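Uncharacterized hypothetical protein (Bacteroides uniformis, PDB 4EIU) is of unknown function but belongs to the DUF3823 family, with an N-terminal domain of the transthyretin clan. Local coordinates at residues Glu110-Asn122 with Ala132-Phe145. Numbering follows the deposited sequence.
Sequences EVQPFLNVEFVGN and AQVRVTRGVSDEVF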
loop_
_atom_site.group_PDB
_atom_site.type_symbol
_atom_site.label_atom_id
_atom_site.label_comp_id
_atom_site.label_asym_id
_atom_site.label_seq_id
_atom_site.Cartn_x
_atom_site.Cartn_y
_atom_site.Cartn_z
ATOM N N GLU A 110 5.435 6.408 10.729
ATOM C CA GLU A 110 6.606 6.030 9.959
ATOM C C GLU A 110 6.592 4.533 9.872
ATOM O O GLU A 110 6.617 3.873 10.906
ATOM C CB GLU A 110 7.879 6.491 10.658
ATOM C CG GLU A 110 8.002 7.985 10.635
ATOM C CD GLU A 110 9.308 8.400 11.256
ATOM O OE1 GLU A 110 9.329 8.527 12.473
ATOM O OE2 GLU A 110 10.303 8.535 10.542
ATOM N N VAL A 111 6.606 4.000 8.650
ATOM C CA VAL A 111 6.444 2.568 8.394
ATOM C C VAL A 111 7.594 2.111 7.495
ATOM O O VAL A 111 8.445 2.903 7.082
ATOM C CB VAL A 111 5.064 2.258 7.784
ATOM C CG1 VAL A 111 3.938 2.798 8.687
ATOM C CG2 VAL A 111 4.953 2.848 6.391
ATOM N N GLN A 112 7.633 0.819 7.257
ATOM C CA GLN A 112 8.696 0.169 6.462
ATOM C C GLN A 112 7.968 -0.568 5.322
ATOM O O GLN A 112 7.578 -1.717 5.478
ATOM C CB GLN A 112 9.475 -0.769 7.356
ATOM C CG GLN A 112 10.426 0.034 8.244
ATOM C CD GLN A 112 11.106 -0.759 9.340
ATOM O OE1 GLN A 112 10.456 -1.486 10.125
ATOM N NE2 GLN A 112 12.429 -0.619 9.416
ATOM N N PRO A 113 7.785 0.121 4.173
ATOM C CA PRO A 113 7.048 -0.495 3.084
ATOM C C PRO A 113 7.832 -1.694 2.554
ATOM O O PRO A 113 9.026 -1.680 2.577
ATOM C CB PRO A 113 6.997 0.600 2.009
ATOM C CG PRO A 113 8.137 1.504 2.318
ATOM C CD PRO A 113 8.392 1.406 3.796
ATOM N N PHE A 114 7.128 -2.697 2.043
ATOM C CA PHE A 114 7.798 -3.878 1.561
ATOM C C PHE A 114 8.636 -3.586 0.310
ATOM O O PHE A 114 9.736 -4.108 0.162
ATOM C CB PHE A 114 6.778 -4.953 1.195
ATOM C CG PHE A 114 5.882 -5.374 2.315
ATOM C CD1 PHE A 114 6.378 -5.563 3.586
ATOM C CD2 PHE A 114 4.548 -5.630 2.088
ATOM C CE1 PHE A 114 5.551 -5.984 4.615
ATOM C CE2 PHE A 114 3.716 -6.047 3.116
ATOM C CZ PHE A 114 4.235 -6.257 4.379
ATOM N N LEU A 115 8.087 -2.771 -0.581
ATOM C CA LEU A 115 8.653 -2.464 -1.919
ATOM C C LEU A 115 8.502 -0.989 -2.261
ATOM O O LEU A 115 7.555 -0.333 -1.825
ATOM C CB LEU A 115 7.942 -3.296 -3.000
ATOM C CG LEU A 115 7.969 -4.841 -2.883
ATOM C CD1 LEU A 115 7.093 -5.526 -3.954
ATOM C CD2 LEU A 115 9.404 -5.390 -2.999
ATOM N N ASN A 116 9.460 -0.481 -3.022
ATOM C CA ASN A 116 9.352 0.780 -3.692
ATOM C C ASN A 116 9.183 0.507 -5.167
ATOM O O ASN A 116 9.896 -0.332 -5.743
ATOM C CB ASN A 116 10.605 1.608 -3.444
ATOM C CG ASN A 116 10.744 2.029 -2.003
ATOM O OD1 ASN A 116 9.758 2.307 -1.329
ATOM N ND2 ASN A 116 11.970 2.122 -1.536
ATOM N N VAL A 117 8.253 1.212 -5.780
ATOM C CA VAL A 117 7.890 0.966 -7.174
ATOM C C VAL A 117 7.828 2.289 -7.900
ATOM O O VAL A 117 7.118 3.185 -7.467
ATOM C CB VAL A 117 6.507 0.290 -7.289
ATOM C CG1 VAL A 117 6.180 -0.014 -8.763
ATOM C CG2 VAL A 117 6.414 -0.947 -6.391
ATOM N N GLU A 118 8.559 2.410 -9.007
ATOM C CA GLU A 118 8.583 3.666 -9.754
ATOM C C GLU A 118 8.605 3.399 -11.243
ATOM O O GLU A 118 9.045 2.333 -11.694
ATOM C CB GLU A 118 9.823 4.479 -9.373
ATOM C CG GLU A 118 11.133 3.758 -9.710
ATOM C CD GLU A 118 12.348 4.343 -9.020
ATOM O OE1 GLU A 118 12.523 5.585 -9.080
ATOM O OE2 GLU A 118 13.147 3.552 -8.449
ATOM N N PHE A 119 8.138 4.379 -12.004
ATOM C CA PHE A 119 8.393 4.405 -13.454
ATOM C C PHE A 119 9.797 4.931 -13.720
ATOM O O PHE A 119 10.304 5.754 -12.964
ATOM C CB PHE A 119 7.380 5.286 -14.151
ATOM C CG PHE A 119 6.004 4.698 -14.207
ATOM C CD1 PHE A 119 5.764 3.527 -14.935
ATOM C CD2 PHE A 119 4.941 5.316 -13.556
ATOM C CE1 PHE A 119 4.487 2.992 -15.021
ATOM C CE2 PHE A 119 3.664 4.782 -13.626
ATOM C CZ PHE A 119 3.430 3.620 -14.360
ATOM N N VAL A 120 10.436 4.456 -14.784
ATOM C CA VAL A 120 11.748 4.969 -15.148
ATOM C C VAL A 120 11.614 5.933 -16.318
ATOM O O VAL A 120 11.975 7.100 -16.187
ATOM C CB VAL A 120 12.748 3.846 -15.460
ATOM C CG1 VAL A 120 14.082 4.444 -15.899
ATOM C CG2 VAL A 120 12.922 2.980 -14.226
ATOM N N GLY A 121 11.069 5.480 -17.442
ATOM C CA GLY A 121 10.900 6.398 -18.586
ATOM C C GLY A 121 9.569 7.130 -18.590
ATOM O O GLY A 121 8.817 7.068 -17.637
ATOM N N ASN A 122 9.292 7.832 -19.682
ATOM C CA ASN A 122 7.925 8.202 -20.048
ATOM C C ASN A 122 7.328 7.022 -20.802
ATOM O O ASN A 122 7.995 6.458 -21.664
ATOM C CB ASN A 122 7.912 9.416 -20.977
ATOM C CG ASN A 122 8.230 10.701 -20.256
ATOM O OD1 ASN A 122 7.601 11.031 -19.255
ATOM N ND2 ASN A 122 9.216 11.433 -20.759
ATOM N N ALA A 132 5.773 0.774 -20.748
ATOM C CA ALA A 132 6.462 1.497 -19.687
ATOM C C ALA A 132 7.610 0.685 -19.117
ATOM O O ALA A 132 7.608 -0.542 -19.203
ATOM C CB ALA A 132 5.475 1.833 -18.574
ATOM N N GLN A 133 8.570 1.392 -18.520
ATOM C CA GLN A 133 9.655 0.807 -17.740
ATOM C C GLN A 133 9.361 0.977 -16.244
ATOM O O GLN A 133 9.187 2.108 -15.757
ATOM C CB GLN A 133 10.985 1.482 -18.095
ATOM C CG GLN A 133 11.347 1.393 -19.574
ATOM C CD GLN A 133 11.666 -0.029 -19.996
ATOM O OE1 GLN A 133 10.825 -0.734 -20.557
ATOM N NE2 GLN A 133 12.877 -0.466 -19.702
ATOM N N VAL A 134 9.279 -0.145 -15.526
ATOM C CA VAL A 134 8.994 -0.153 -14.079
ATOM C C VAL A 134 10.213 -0.651 -13.318
ATOM O O VAL A 134 10.846 -1.641 -13.724
ATOM C CB VAL A 134 7.782 -1.050 -13.720
ATOM C CG1 VAL A 134 7.558 -1.086 -12.208
ATOM C CG2 VAL A 134 6.513 -0.536 -14.391
ATOM N N ARG A 135 10.551 0.019 -12.214
ATOM C CA ARG A 135 11.651 -0.452 -11.371
ATOM C C ARG A 135 11.139 -0.790 -9.971
ATOM O O ARG A 135 10.640 0.081 -9.273
ATOM C CB ARG A 135 12.779 0.574 -11.303
ATOM C CG ARG A 135 13.986 0.055 -10.533
ATOM C CD ARG A 135 14.879 1.164 -10.010
ATOM N NE ARG A 135 15.755 1.610 -11.060
ATOM C CZ ARG A 135 15.817 2.829 -11.605
ATOM N NH1 ARG A 135 15.074 3.852 -11.203
ATOM N NH2 ARG A 135 16.681 3.019 -12.576
ATOM N N VAL A 136 11.270 -2.056 -9.568
ATOM C CA VAL A 136 10.905 -2.492 -8.216
ATOM C C VAL A 136 12.144 -2.724 -7.348
ATOM O O VAL A 136 13.090 -3.431 -7.737
ATOM C CB VAL A 136 10.030 -3.760 -8.247
ATOM C CG1 VAL A 136 9.651 -4.208 -6.821
ATOM C CG2 VAL A 136 8.788 -3.513 -9.104
ATOM N N THR A 137 12.140 -2.135 -6.160
ATOM C CA THR A 137 13.211 -2.377 -5.166
ATOM C C THR A 137 12.626 -2.664 -3.796
ATOM O O THR A 137 11.471 -2.339 -3.519
ATOM C CB THR A 137 14.190 -1.171 -5.059
ATOM O OG1 THR A 137 13.437 0.029 -4.891
ATOM C CG2 THR A 137 15.098 -1.028 -6.318
ATOM N N ARG A 138 13.418 -3.280 -2.924
ATOM C CA ARG A 138 13.010 -3.493 -1.528
ATOM C C ARG A 138 12.806 -2.168 -0.795
ATOM O O ARG A 138 13.638 -1.280 -0.891
ATOM C CB ARG A 138 14.062 -4.316 -0.798
ATOM C CG ARG A 138 14.244 -5.727 -1.314
ATOM C CD ARG A 138 13.003 -6.581 -1.089
ATOM N NE ARG A 138 13.198 -7.943 -1.581
ATOM C CZ ARG A 138 12.229 -8.858 -1.620
ATOM N NH1 ARG A 138 11.043 -8.571 -1.159
ATOM N NH2 ARG A 138 12.444 -10.079 -2.093
ATOM N N GLY A 139 11.708 -2.025 -0.074
ATOM C CA GLY A 139 11.460 -0.790 0.664
ATOM C C GLY A 139 12.102 -0.842 2.049
ATOM O O GLY A 139 12.276 0.195 2.701
ATOM N N VAL A 140 12.391 -2.058 2.514
ATOM C CA VAL A 140 13.006 -2.326 3.809
ATOM C C VAL A 140 13.920 -3.524 3.574
ATOM O O VAL A 140 13.604 -4.389 2.739
ATOM C CB VAL A 140 11.955 -2.683 4.855
ATOM C CG1 VAL A 140 11.124 -3.899 4.433
ATOM C CG2 VAL A 140 12.611 -2.911 6.204
ATOM N N SER A 141 15.051 -3.575 4.265
ATOM C CA SER A 141 15.991 -4.675 4.057
ATOM C C SER A 141 15.354 -6.000 4.456
ATOM O O SER A 141 14.554 -6.103 5.439
ATOM C CB SER A 141 17.283 -4.476 4.843
ATOM O OG SER A 141 17.027 -4.656 6.214
ATOM N N ASP A 142 15.684 -7.024 3.681
ATOM C CA ASP A 142 15.284 -8.401 4.003
ATOM C C ASP A 142 15.664 -8.787 5.466
ATOM O O ASP A 142 14.895 -9.492 6.118
ATOM C CB ASP A 142 15.925 -9.392 3.004
ATOM C CG ASP A 142 15.340 -9.266 1.582
ATOM O OD1 ASP A 142 14.430 -8.428 1.337
ATOM O OD2 ASP A 142 15.770 -10.033 0.696
ATOM N N GLU A 143 16.791 -8.255 5.976
ATOM C CA GLU A 143 17.293 -8.562 7.346
ATOM C C GLU A 143 16.324 -8.030 8.373
ATOM O O GLU A 143 15.969 -8.751 9.287
ATOM C CB GLU A 143 18.682 -7.953 7.599
ATOM N N VAL A 144 15.900 -6.767 8.199
ATOM C CA VAL A 144 14.895 -6.135 9.087
ATOM C C VAL A 144 13.546 -6.828 8.983
ATOM O O VAL A 144 12.890 -7.057 9.994
ATOM C CB VAL A 144 14.812 -4.602 8.857
ATOM C CG1 VAL A 144 13.626 -4.005 9.596
ATOM C CG2 VAL A 144 16.182 -3.928 9.258
ATOM N N PHE A 145 13.104 -7.125 7.761
ATOM C CA PHE A 145 11.863 -7.871 7.580
ATOM C C PHE A 145 11.882 -9.139 8.373
ATOM O O PHE A 145 11.005 -9.357 9.227
ATOM C CB PHE A 145 11.646 -8.122 6.110
ATOM C CG PHE A 145 10.344 -8.764 5.757
ATOM C CD1 PHE A 145 10.157 -10.122 5.927
ATOM C CD2 PHE A 145 9.306 -8.019 5.186
ATOM C CE1 PHE A 145 8.977 -10.735 5.520
ATOM C CE2 PHE A 145 8.108 -8.627 4.794
ATOM C CZ PHE A 145 7.953 -9.996 4.947
HETATM O O HOH W 1 10.259 -6.654 0.915
HETATM O O HOH W 2 12.606 2.608 1.558
HETATM O O HOH W 3 14.464 1.724 -3.274
HETATM O O HOH W 4 12.197 1.142 -7.188
#
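The carbonyl oxygen of F114 is gripped twice. G139 N donates to F114 O over 2.9 Å in a nearly straight bond, although the donor sits above the carbonyl plane. Water 1 also donates to F114 O and accepts from R138 NH1, while R138 NH2 is in a salt bridge with E196. Beyond this point strands 115-119 and 132-138 run antiparallel as the arms of a beta hairpin. N116 pairs with T137, and E118 with R135, each through two backbone bonds. The shortest include N116 N to T137 O at 2.8 Å.

V117, F119, V134 and V136 share one face of the hairpin. V117 CG1 meets V134 CG1 at 3.9 Å. A221 of strand 216-225 packs on both V117 and V134, so this face looks into the core between two sheets.

The other face is polar. The E118 and R135 side chains run alongside each other in the same direction. E118 OE2 forms a salt bridge with R135 NH1 at 3.4 Å; the hydrogen bond in it is weak, and the two flat groups are turned 77° apart. CG of R135 is anti to the backbone N (chi1 -175°), and a later bend brings the guanidinium under V120, whose CG2 rests over one of its faces. Replacing R135 with an alanine would probably leave the E118 carboxylate without this charge partner and take away the guanidinium face under V120 CG2. Water 4 lies within hydrogen-bonding reach of E118 OE2, R135 O and T137 OG1. Water 3 links N116 ND2 to T137 OG1.

At the end of the hairpin where one strand starts and the other stops, F114 CE1 approaches F145 CE2 at 3.7 Å, with the ring planes at 64°. Q112 NE2 lies 3.6 Å from V144 CG1, while Q112 OE1 accepts from K148. The hairpin is thus two-sided: backbone bonds fix the register, apolar groups seal the inner face, and charge and water bridge the outer one.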